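Local structure of putative DD-carboxypeptidase TP_0574 (Treponema pallidum, 1O75) at residues A362-D368 / E395-R401; D340-K344 / R409-V413; Q66-E72 / K151-F157; V252-V258 / H280-W286. The protein may act as a zinc-stimulated D,D-carboxypeptidase that trims peptides from their C-terminal end and also binds penicillin. The protein carries 2 engineered substitutions. All coordinates share one frame; numbering follows the deposited sequence.

Contact 1: residues A362-D368 / E395-R401; sequences AVDVFAD and EYTVEVR
R401 reaches across an antiparallel strand pair and grips D364 end-on, with NH1 on OD2 at 2.7 Å and NH2 on OD1 at 3.1 Å. Both oxygens lie close to the guanidinium plane, yet the nitrogens come down on them from above the carboxylate, the two flat groups being turned 49° apart. A bend at chi3 (-73°) folds the arginine chain back toward its partner. NH1 serves a second acid as well, E399 OE2 at 2.9 Å, and so sits between two carboxylates whose oxygens, D364 OD2 and E399 OE2, are 4.1 Å apart. D376 shares NH2 of R401, while R409 takes OE1 of E399.

Farther along the same face F366 and T397 run alongside each other in the same direction. With CG held between the backbone N and the carbonyl carbon (chi1 59°), the phenyl ring leans over the threonine, whose CB forms a CH-pi contact 3.9 Å from the F366 ring centroid; CG2 touches CZ at the rim. On the opposite face V363, V365, V398 and V400 build an apolar patch, V363 CG1 meeting V400 CG2 at 3.8 Å, and I341 of strand 340-344 packs against V398 and V400. Three hydrogen-bonded pairs, A362 with R401, D364 with E399 and F366 with T397, fix this register.

The sheet is thus two-faced: greasy toward its partner sheet, with a salt-bridge network at one end of the other face. R401 holds D364, and R401 with R409 holds E399, which probably favours the charged form of both buried acids despite their closeness.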
# COMPACT_ATOMS: atom_id res chain seq x y z
N ALA B 362 17.06 12.67 9.34
CA ALA B 362 16.72 12.52 7.94
C ALA B 362 15.36 13.16 7.68
O ALA B 362 14.59 13.41 8.63
CB ALA B 362 16.68 11.05 7.56
N VAL B 363 15.05 13.45 6.42
CA VAL B 363 13.77 14.06 6.12
C VAL B 363 13.11 13.53 4.85
O VAL B 363 13.75 12.93 3.99
CB VAL B 363 13.89 15.60 5.94
CG1 VAL B 363 14.60 16.21 7.13
CG2 VAL B 363 14.62 15.91 4.64
N ASP B 364 11.80 13.75 4.78
CA ASP B 364 11.01 13.41 3.61
C ASP B 364 10.39 14.77 3.29
O ASP B 364 10.26 15.61 4.19
CB ASP B 364 9.87 12.42 3.92
CG ASP B 364 10.37 11.02 4.23
OD1 ASP B 364 11.45 10.62 3.75
OD2 ASP B 364 9.65 10.30 4.96
N VAL B 365 10.03 15.01 2.04
CA VAL B 365 9.40 16.27 1.68
C VAL B 365 8.39 15.96 0.60
O VAL B 365 8.73 15.35 -0.41
CB VAL B 365 10.39 17.31 1.15
CG1 VAL B 365 9.63 18.59 0.79
CG2 VAL B 365 11.47 17.60 2.19
N PHE B 366 7.14 16.37 0.82
CA PHE B 366 6.10 16.10 -0.14
C PHE B 366 4.95 17.08 -0.02
O PHE B 366 4.62 17.52 1.08
CB PHE B 366 5.59 14.66 0.03
CG PHE B 366 5.04 14.37 1.41
CD1 PHE B 366 3.71 14.63 1.72
CD2 PHE B 366 5.86 13.83 2.40
CE1 PHE B 366 3.20 14.37 2.99
CE2 PHE B 366 5.36 13.56 3.67
CZ PHE B 366 4.03 13.83 3.97
N ALA B 367 4.35 17.43 -1.16
CA ALA B 367 3.22 18.34 -1.16
C ALA B 367 2.01 17.52 -0.73
O ALA B 367 1.90 16.35 -1.08
CB ALA B 367 3.01 18.92 -2.55
N ASP B 368 1.12 18.15 0.04
CA ASP B 368 -0.08 17.50 0.58
C ASP B 368 -0.43 16.12 0.02
O ASP B 368 -0.13 15.10 0.65
CB ASP B 368 -1.29 18.45 0.46
CG ASP B 368 -1.08 19.78 1.20
OD1 ASP B 368 -0.46 19.77 2.29
OD2 ASP B 368 -1.55 20.83 0.70
N GLU B 395 2.97 24.91 -0.37
CA GLU B 395 3.16 24.46 1.01
C GLU B 395 3.43 22.96 1.03
O GLU B 395 2.54 22.15 0.74
CB GLU B 395 1.92 24.76 1.85
CG GLU B 395 1.88 23.98 3.16
CD GLU B 395 0.55 24.11 3.87
OE1 GLU B 395 0.36 25.09 4.62
OE2 GLU B 395 -0.32 23.24 3.67
N TYR B 396 4.67 22.60 1.36
CA TYR B 396 5.08 21.20 1.43
C TYR B 396 5.10 20.70 2.86
O TYR B 396 5.15 21.48 3.82
CB TYR B 396 6.49 21.02 0.85
CG TYR B 396 6.63 21.36 -0.61
CD1 TYR B 396 6.81 22.68 -1.03
CD2 TYR B 396 6.63 20.36 -1.58
CE1 TYR B 396 6.98 22.99 -2.39
CE2 TYR B 396 6.79 20.65 -2.93
CZ TYR B 396 6.97 21.96 -3.33
OH TYR B 396 7.16 22.24 -4.67
N THR B 397 5.04 19.38 3.01
CA THR B 397 5.10 18.76 4.32
C THR B 397 6.54 18.27 4.43
O THR B 397 7.07 17.69 3.47
CB THR B 397 4.15 17.55 4.44
OG1 THR B 397 2.79 18.00 4.34
CG2 THR B 397 4.34 16.85 5.79
N VAL B 398 7.16 18.54 5.57
CA VAL B 398 8.53 18.11 5.83
C VAL B 398 8.53 17.26 7.09
O VAL B 398 8.20 17.75 8.18
CB VAL B 398 9.50 19.29 6.07
CG1 VAL B 398 10.93 18.76 6.25
CG2 VAL B 398 9.44 20.27 4.92
N GLU B 399 8.89 15.99 6.95
CA GLU B 399 8.94 15.12 8.11
C GLU B 399 10.40 14.96 8.50
O GLU B 399 11.25 14.68 7.65
CB GLU B 399 8.32 13.75 7.82
CG GLU B 399 8.46 12.80 9.01
CD GLU B 399 7.72 11.50 8.82
OE1 GLU B 399 6.49 11.54 8.62
OE2 GLU B 399 8.37 10.43 8.87
N VAL B 400 10.69 15.15 9.78
CA VAL B 400 12.05 15.00 10.27
C VAL B 400 12.12 13.85 11.24
O VAL B 400 11.41 13.83 12.24
CB VAL B 400 12.53 16.27 10.99
CG1 VAL B 400 13.93 16.06 11.56
CG2 VAL B 400 12.52 17.45 10.02
N ARG B 401 12.95 12.86 10.92
CA ARG B 401 13.14 11.72 11.79
C ARG B 401 14.43 11.90 12.58
O ARG B 401 15.50 12.07 11.99
CB ARG B 401 13.20 10.42 10.97
CG ARG B 401 11.85 9.96 10.45
CD ARG B 401 11.96 8.63 9.74
NE ARG B 401 12.61 8.76 8.44
CZ ARG B 401 12.03 9.23 7.34
NH1 ARG B 401 10.76 9.63 7.38
NH2 ARG B 401 12.71 9.32 6.21

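Contact 2: residues D340-K344 / R409-V413; sequences DIGLK and RAKVV
V412 packs against I341 and L343 in a small apolar contact between the edge strands of two facing sheets, where the C-terminal sandwich closes along one side. Strand 340-344 borders a three-stranded sheet and strand 408-412 a four-stranded one. Their axes run in the same general direction, 41° apart, and approach to 7.3 Å, joined by van der Waals contacts, mostly of side chains, without a backbone bond between them.

The valine is the knot of the contact, its two methyls splitting between neighbours. CG1, anti to the backbone N (chi1 177°), presses on L343 CG at 3.5 Å, and CG2 meets I341 CG2, also at 3.5 Å. Both pairs are tighter than ordinary van der Waals contact, and in both the side chains cross at about a right angle. Between the two large residues the CA of G342 lies 3.9 Å from V412 CG1. At the other end I341 CD1 grazes A410 CB. Around them Y396 and V398 of strand 396-401, together with L348 of strand 347-351, continue the hydrophobic layer.

Two antiparallel sheets, with strand orders that place the first and last strands of the domain side by side across the gap, are consistent with an immunoglobulin-like beta sandwich.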
# COMPACT_ATOMS: atom_id res chain seq x y z
N ASP B 340 13.06 24.80 13.41
CA ASP B 340 12.64 25.73 12.36
C ASP B 340 13.04 25.19 11.00
O ASP B 340 14.19 24.83 10.79
CB ASP B 340 13.29 27.10 12.56
CG ASP B 340 12.91 27.76 13.87
OD1 ASP B 340 11.71 28.04 14.08
OD2 ASP B 340 13.82 27.99 14.69
N ILE B 341 12.08 25.15 10.08
CA ILE B 341 12.33 24.64 8.74
C ILE B 341 11.94 25.64 7.65
O ILE B 341 10.93 26.34 7.76
CB ILE B 341 11.55 23.32 8.52
CG1 ILE B 341 12.02 22.26 9.53
CG2 ILE B 341 11.76 22.83 7.10
CD1 ILE B 341 11.12 21.05 9.60
N GLY B 342 12.74 25.70 6.59
CA GLY B 342 12.46 26.61 5.50
C GLY B 342 12.86 26.03 4.16
O GLY B 342 13.89 25.36 4.05
N LEU B 343 12.05 26.28 3.13
CA LEU B 343 12.33 25.78 1.78
C LEU B 343 12.51 26.93 0.78
O LEU B 343 11.63 27.78 0.64
CB LEU B 343 11.20 24.86 1.31
CG LEU B 343 11.01 23.55 2.09
CD1 LEU B 343 9.67 22.93 1.71
CD2 LEU B 343 12.16 22.61 1.79
N LYS B 344 13.64 26.92 0.07
CA LYS B 344 13.92 27.96 -0.91
C LYS B 344 14.70 27.37 -2.08
O LYS B 344 15.86 26.96 -1.93
CB LYS B 344 14.73 29.08 -0.25
CG LYS B 344 14.93 30.31 -1.11
CD LYS B 344 15.72 31.37 -0.35
CE LYS B 344 15.85 32.66 -1.14
NZ LYS B 344 16.62 33.69 -0.38
N ARG B 409 6.70 16.46 11.95
CA ARG B 409 6.37 16.93 10.61
C ARG B 409 5.79 18.33 10.68
O ARG B 409 5.02 18.65 11.59
CB ARG B 409 5.44 15.96 9.87
CG ARG B 409 4.17 15.59 10.57
CD ARG B 409 3.31 14.76 9.61
NE ARG B 409 4.00 13.59 9.08
CZ ARG B 409 3.51 12.80 8.13
NH1 ARG B 409 2.32 13.05 7.60
NH2 ARG B 409 4.20 11.75 7.72
N ALA B 410 6.18 19.16 9.73
CA ALA B 410 5.73 20.54 9.69
C ALA B 410 5.34 20.99 8.28
O ALA B 410 5.74 20.39 7.28
CB ALA B 410 6.81 21.44 10.25
N LYS B 411 4.57 22.07 8.22
CA LYS B 411 4.14 22.65 6.96
C LYS B 411 5.09 23.78 6.60
O LYS B 411 5.30 24.69 7.40
CB LYS B 411 2.73 23.20 7.09
CG LYS B 411 1.70 22.18 7.51
CD LYS B 411 1.46 21.16 6.41
CE LYS B 411 0.36 20.21 6.82
NZ LYS B 411 0.08 19.22 5.74
N VAL B 412 5.66 23.71 5.41
CA VAL B 412 6.59 24.74 4.95
C VAL B 412 6.17 25.22 3.56
O VAL B 412 5.81 24.41 2.70
CB VAL B 412 8.04 24.18 4.88
CG1 VAL B 412 8.99 25.23 4.33
CG2 VAL B 412 8.49 23.75 6.27
N VAL B 413 6.21 26.53 3.35
CA VAL B 413 5.85 27.12 2.06
C VAL B 413 7.13 27.49 1.28
O VAL B 413 7.27 27.05 0.11
CB VAL B 413 4.96 28.38 2.26
CG1 VAL B 413 4.66 29.04 0.91
CG2 VAL B 413 3.67 27.99 2.96

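Contact 3: residues Q66-E72 / K151-F157; sequences QFQYAVE and KVHGMKF. With XE (xenon), chain G.
E72 and K151 bond to each other twice through the backbone, each N to the other's O at 2.8 Å, and this pair is one rung of an antiparallel ladder. Farther along, A70 divides its bonds: its N donates to G154 O, and its O receives the N-H of H153 at 2.9 Å. The same histidine turns its ring back so that NE2 donates to E72 OE1, also 2.9 Å away. The bond is somewhat bent (144°); the carboxylate oxygen lies in the imidazole plane but is met from above its own. K151 NZ stays 4.1 Å from E72 OE1, too far for a salt bridge.

Past the strand pair the chain turns a corner at K156, and carbonyls of the loop 66-68 take up the donors there. Q68 O is gripped twice, by K156 N at 2.8 Å and by a water that in turn accepts from F157 N. The lysine side chain, bent at chi3 (-62°), brings NZ within 3.0 Å of Q66 O, and S108 supplies a further partner. Y69 OH bonds to the carbonyl oxygen of N256, and Y69 CB rests on V152 CG1.

Beside the E72-K151 rung xenon lies 3.7 Å from both E72 O and K151 CB; L74 and M104 complete the pocket, set against antiparallel strands of the large mixed sheet of domain a.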
# COMPACT_ATOMS: atom_id res chain seq x y z
N GLN B 66 -17.27 -6.79 11.24
CA GLN B 66 -18.51 -7.56 11.39
C GLN B 66 -18.27 -9.03 11.58
O GLN B 66 -19.15 -9.76 12.05
CB GLN B 66 -19.43 -7.36 10.15
CG GLN B 66 -19.03 -8.21 8.95
CD GLN B 66 -19.95 -7.95 7.75
OE1 GLN B 66 -21.09 -7.55 7.93
NE2 GLN B 66 -19.45 -8.18 6.54
N PHE B 67 -17.09 -9.50 11.22
CA PHE B 67 -16.81 -10.92 11.36
C PHE B 67 -16.52 -11.38 12.79
O PHE B 67 -17.12 -12.35 13.27
CB PHE B 67 -15.66 -11.29 10.43
CG PHE B 67 -15.99 -11.09 8.98
CD1 PHE B 67 -16.78 -12.03 8.30
CD2 PHE B 67 -15.57 -9.94 8.31
CE1 PHE B 67 -17.14 -11.82 6.96
CE2 PHE B 67 -15.93 -9.72 6.96
CZ PHE B 67 -16.71 -10.67 6.30
N GLN B 68 -15.60 -10.70 13.47
CA GLN B 68 -15.21 -11.09 14.83
C GLN B 68 -15.79 -10.23 15.94
O GLN B 68 -15.75 -10.63 17.12
CB GLN B 68 -13.67 -11.05 14.96
CG GLN B 68 -12.97 -12.24 14.33
CD GLN B 68 -12.94 -13.42 15.26
OE1 GLN B 68 -13.83 -14.35 15.04
NE2 GLN B 68 -12.13 -13.47 16.20
N TYR B 69 -16.33 -9.07 15.60
CA TYR B 69 -16.85 -8.14 16.60
C TYR B 69 -18.36 -7.91 16.56
O TYR B 69 -19.00 -8.11 15.52
CB TYR B 69 -16.13 -6.79 16.45
CG TYR B 69 -14.61 -6.93 16.51
CD1 TYR B 69 -13.93 -6.93 17.73
CD2 TYR B 69 -13.87 -7.11 15.34
CE1 TYR B 69 -12.52 -7.12 17.79
CE2 TYR B 69 -12.47 -7.29 15.39
CZ TYR B 69 -11.81 -7.30 16.62
OH TYR B 69 -10.46 -7.53 16.67
N ALA B 70 -18.91 -7.45 17.70
CA ALA B 70 -20.34 -7.13 17.83
C ALA B 70 -20.41 -5.69 17.35
O ALA B 70 -20.01 -4.76 18.05
CB ALA B 70 -20.78 -7.24 19.31
N VAL B 71 -20.93 -5.51 16.14
CA VAL B 71 -20.97 -4.18 15.53
C VAL B 71 -22.35 -3.66 15.18
O VAL B 71 -23.22 -4.43 14.76
CB VAL B 71 -20.17 -4.21 14.20
CG1 VAL B 71 -20.24 -2.83 13.50
CG2 VAL B 71 -18.75 -4.66 14.47
N GLU B 72 -22.54 -2.35 15.34
CA GLU B 72 -23.79 -1.71 14.92
C GLU B 72 -23.38 -0.56 14.02
O GLU B 72 -22.36 0.10 14.27
CB GLU B 72 -24.59 -1.13 16.10
CG GLU B 72 -25.22 -2.16 17.01
CD GLU B 72 -25.97 -1.50 18.15
OE1 GLU B 72 -25.34 -0.75 18.93
OE2 GLU B 72 -27.18 -1.73 18.27
N LYS B 151 -20.46 1.42 15.80
CA LYS B 151 -20.31 1.25 17.24
C LYS B 151 -19.91 -0.20 17.43
O LYS B 151 -20.62 -1.10 16.98
CB LYS B 151 -21.63 1.56 17.94
CG LYS B 151 -21.61 1.45 19.45
CD LYS B 151 -22.93 1.91 20.06
CE LYS B 151 -23.10 1.37 21.47
NZ LYS B 151 -24.43 1.75 22.09
N VAL B 152 -18.76 -0.42 18.06
CA VAL B 152 -18.27 -1.77 18.31
C VAL B 152 -18.29 -2.03 19.83
O VAL B 152 -17.67 -1.29 20.59
CB VAL B 152 -16.85 -1.92 17.76
CG1 VAL B 152 -16.42 -3.39 17.81
CG2 VAL B 152 -16.80 -1.38 16.32
N HIS B 153 -18.98 -3.09 20.25
CA HIS B 153 -19.14 -3.40 21.68
C HIS B 153 -18.15 -4.38 22.29
O HIS B 153 -17.93 -4.36 23.51
CB HIS B 153 -20.52 -3.99 21.94
CG HIS B 153 -21.65 -3.07 21.60
ND1 HIS B 153 -22.37 -2.22 22.37
CD2 HIS B 153 -22.16 -2.96 20.33
CE1 HIS B 153 -23.30 -1.63 21.55
NE2 HIS B 153 -23.16 -2.09 20.33
N GLY B 154 -17.60 -5.25 21.44
CA GLY B 154 -16.70 -6.27 21.91
C GLY B 154 -16.50 -7.38 20.91
O GLY B 154 -16.70 -7.20 19.70
N MET B 155 -16.13 -8.54 21.41
CA MET B 155 -15.82 -9.69 20.58
C MET B 155 -16.88 -10.77 20.61
O MET B 155 -17.36 -11.17 21.68
CB MET B 155 -14.45 -10.24 21.01
CG MET B 155 -13.31 -9.22 20.79
SD MET B 155 -11.97 -9.49 21.96
CE MET B 155 -12.60 -8.49 23.33
N LYS B 156 -17.26 -11.25 19.43
CA LYS B 156 -18.30 -12.27 19.34
C LYS B 156 -17.84 -13.65 19.77
O LYS B 156 -18.62 -14.40 20.36
CB LYS B 156 -18.86 -12.36 17.90
CG LYS B 156 -19.68 -11.15 17.48
CD LYS B 156 -20.42 -11.41 16.14
CE LYS B 156 -19.45 -11.67 15.01
NZ LYS B 156 -20.14 -12.04 13.71
N PHE B 157 -16.58 -13.98 19.50
CA PHE B 157 -16.03 -15.29 19.81
C PHE B 157 -14.83 -15.35 20.79
O PHE B 157 -13.67 -15.34 20.39
CB PHE B 157 -15.65 -16.02 18.51
CG PHE B 157 -16.72 -15.97 17.45
CD1 PHE B 157 -17.92 -16.65 17.63
CD2 PHE B 157 -16.55 -15.20 16.30
CE1 PHE B 157 -18.96 -16.56 16.67
CE2 PHE B 157 -17.58 -15.11 15.33
CZ PHE B 157 -18.78 -15.79 15.52
XE XE G . -23.92 3.21 15.50
O HOH W 1 -14.43 -12.68 18.39

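Contact 4: residues V252-V258 / H280-W286; sequences VMNFNTV and HSADSWW
An aromatic cluster of F255, H280 and W286 joins two strand-bearing parts of domain C, with F255 in the middle presenting its face to one neighbour and its edge to the other. The edge of the indole of W286 is directed at the phenyl face in an offset edge-to-face pair, the planes at 85° and the centroids of the F255 ring and the five-membered W286 ring 5.4 Å apart; F255 CD2 comes within 3.6 Å of W286 NE1. Toward H280 the roles reverse: the phenyl edge is aimed at the imidazole face, with ring centroids 5.6 Å apart and planes at 60°.

The domain belongs to the E-set clan of immunoglobulin-like sandwiches, and here strand 255-262 lies in one four-stranded sheet and strand 284-285 at the border of the other, consistent with the rings packing between the two layers. A classic beta bulge at N256 and T257, both opposite I318, interrupts the first of these strands just after F255.

The other partner of W286 is V252, at the end of helix 245-252. V252 CB sits over the centre of the six-membered ring of W286, 3.5 Å from that centroid, as a CH-pi contact, while M253 CE only brushes W286 CH2. Rotation of H280 is restrained by a hydrogen bond between its ND1 and S284 OG, 2.8 Å long, in which either atom could be the donor. From the neighbouring domain Y69 lays its ring nearly parallel to that of H280, and the hydroxyl of Y17 bonds to H280 N.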
# COMPACT_ATOMS: atom_id res chain seq x y z
N VAL B 252 -6.57 -12.85 10.48
CA VAL B 252 -7.34 -11.68 10.90
C VAL B 252 -8.80 -12.05 11.13
O VAL B 252 -9.48 -11.41 11.93
CB VAL B 252 -7.25 -10.47 9.91
CG1 VAL B 252 -5.84 -9.92 9.89
CG2 VAL B 252 -7.68 -10.90 8.47
N MET B 253 -9.29 -13.11 10.48
CA MET B 253 -10.69 -13.49 10.68
C MET B 253 -10.86 -14.19 12.03
O MET B 253 -11.98 -14.48 12.45
CB MET B 253 -11.20 -14.40 9.55
CG MET B 253 -11.44 -13.64 8.23
SD MET B 253 -12.71 -12.35 8.38
CE MET B 253 -12.16 -11.19 7.22
N ASN B 254 -9.75 -14.47 12.70
CA ASN B 254 -9.78 -15.08 14.04
C ASN B 254 -9.14 -14.15 15.08
O ASN B 254 -9.08 -14.47 16.28
CB ASN B 254 -9.07 -16.42 14.00
CG ASN B 254 -9.97 -17.50 13.43
OD1 ASN B 254 -10.98 -17.86 14.04
ND2 ASN B 254 -9.65 -17.98 12.24
N PHE B 255 -8.68 -12.99 14.61
CA PHE B 255 -8.06 -12.01 15.51
C PHE B 255 -9.04 -11.39 16.48
O PHE B 255 -10.13 -10.94 16.09
CB PHE B 255 -7.41 -10.89 14.70
CG PHE B 255 -6.84 -9.79 15.55
CD1 PHE B 255 -5.56 -9.91 16.10
CD2 PHE B 255 -7.56 -8.61 15.76
CE1 PHE B 255 -5.00 -8.87 16.85
CE2 PHE B 255 -7.02 -7.56 16.51
CZ PHE B 255 -5.73 -7.69 17.06
N ASN B 256 -8.63 -11.30 17.74
CA ASN B 256 -9.49 -10.68 18.73
C ASN B 256 -8.97 -9.35 19.27
O ASN B 256 -9.63 -8.31 19.14
CB ASN B 256 -9.68 -11.63 19.92
CG ASN B 256 -10.85 -12.57 19.74
OD1 ASN B 256 -11.83 -12.21 19.12
ND2 ASN B 256 -10.77 -13.77 20.33
N THR B 257 -7.79 -9.36 19.88
CA THR B 257 -7.30 -8.14 20.51
C THR B 257 -5.80 -8.13 20.77
O THR B 257 -5.07 -9.05 20.35
CB THR B 257 -8.13 -7.95 21.82
OG1 THR B 257 -7.90 -6.65 22.37
CG2 THR B 257 -7.77 -9.06 22.86
N VAL B 258 -5.32 -7.06 21.42
CA VAL B 258 -3.90 -6.92 21.73
C VAL B 258 -3.71 -6.41 23.15
O VAL B 258 -4.41 -5.48 23.59
CB VAL B 258 -3.19 -5.87 20.82
CG1 VAL B 258 -1.66 -6.02 20.95
CG2 VAL B 258 -3.62 -6.03 19.40
N HIS B 280 -10.32 -2.71 19.23
CA HIS B 280 -10.00 -2.70 17.81
C HIS B 280 -10.56 -1.46 17.12
O HIS B 280 -11.55 -0.90 17.56
CB HIS B 280 -10.52 -3.96 17.13
CG HIS B 280 -9.92 -4.18 15.79
ND1 HIS B 280 -8.55 -4.32 15.60
CD2 HIS B 280 -10.48 -4.25 14.55
CE1 HIS B 280 -8.30 -4.46 14.31
NE2 HIS B 280 -9.45 -4.43 13.66
N SER B 281 -9.89 -1.04 16.06
CA SER B 281 -10.26 0.12 15.27
C SER B 281 -9.74 1.38 15.95
O SER B 281 -9.13 2.22 15.31
CB SER B 281 -11.77 0.20 15.08
OG SER B 281 -12.04 1.25 14.18
N ALA B 282 -9.97 1.52 17.24
CA ALA B 282 -9.45 2.69 17.92
C ALA B 282 -7.94 2.53 18.19
O ALA B 282 -7.17 3.46 17.99
CB ALA B 282 -10.19 2.91 19.26
N ASP B 283 -7.52 1.33 18.60
CA ASP B 283 -6.11 1.08 18.96
C ASP B 283 -5.35 0.12 18.07
O ASP B 283 -4.11 0.04 18.14
CB ASP B 283 -6.03 0.55 20.39
CG ASP B 283 -6.82 1.40 21.37
OD1 ASP B 283 -6.75 2.64 21.26
OD2 ASP B 283 -7.52 0.83 22.22
N SER B 284 -6.08 -0.63 17.25
CA SER B 284 -5.43 -1.58 16.36
C SER B 284 -6.21 -1.66 15.06
O SER B 284 -7.40 -1.38 15.03
CB SER B 284 -5.34 -2.98 16.98
OG SER B 284 -6.61 -3.47 17.42
N TRP B 285 -5.52 -2.04 13.99
CA TRP B 285 -6.21 -2.12 12.72
C TRP B 285 -5.46 -3.00 11.74
O TRP B 285 -4.25 -3.28 11.92
CB TRP B 285 -6.44 -0.71 12.14
CG TRP B 285 -5.20 0.11 12.05
CD1 TRP B 285 -4.37 0.23 10.97
CD2 TRP B 285 -4.60 0.88 13.11
NE1 TRP B 285 -3.29 1.02 11.29
CE2 TRP B 285 -3.40 1.43 12.59
CE3 TRP B 285 -4.95 1.16 14.44
CZ2 TRP B 285 -2.55 2.24 13.36
CZ3 TRP B 285 -4.10 1.96 15.20
CH2 TRP B 285 -2.92 2.50 14.66
N TRP B 286 -6.20 -3.49 10.75
CA TRP B 286 -5.64 -4.33 9.71
C TRP B 286 -6.57 -4.21 8.50
O TRP B 286 -7.71 -3.76 8.65
CB TRP B 286 -5.51 -5.80 10.16
CG TRP B 286 -6.71 -6.41 10.83
CD1 TRP B 286 -6.86 -6.64 12.18
CD2 TRP B 286 -7.89 -6.92 10.21
NE1 TRP B 286 -8.06 -7.26 12.42
CE2 TRP B 286 -8.72 -7.44 11.24
CE3 TRP B 286 -8.34 -6.99 8.89
CZ2 TRP B 286 -9.97 -8.02 10.99
CZ3 TRP B 286 -9.59 -7.58 8.63
CH2 TRP B 286 -10.39 -8.08 9.68

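Read from the N terminus, contact 3 comes first, closing a long loop of domain a by joining strands 69-85 and 143-163 of the large mixed sheet. Contact 4 follows in series, bringing 280-286 back onto 252-258 within domain C. The centres of these two lie about 11 Å apart and they touch directly, Q68 and Y69 meeting F255 and N256, so domains a and C are tied together there. The last two contacts lie in the C-terminal sandwich and are nested: contact 1 forms inside the loop that contact 2 closes. They share a sheet through strands 396-401 and 408-412, and the centres of contacts 1 and 2 lie about 38 and 43 Å from that of contact 3.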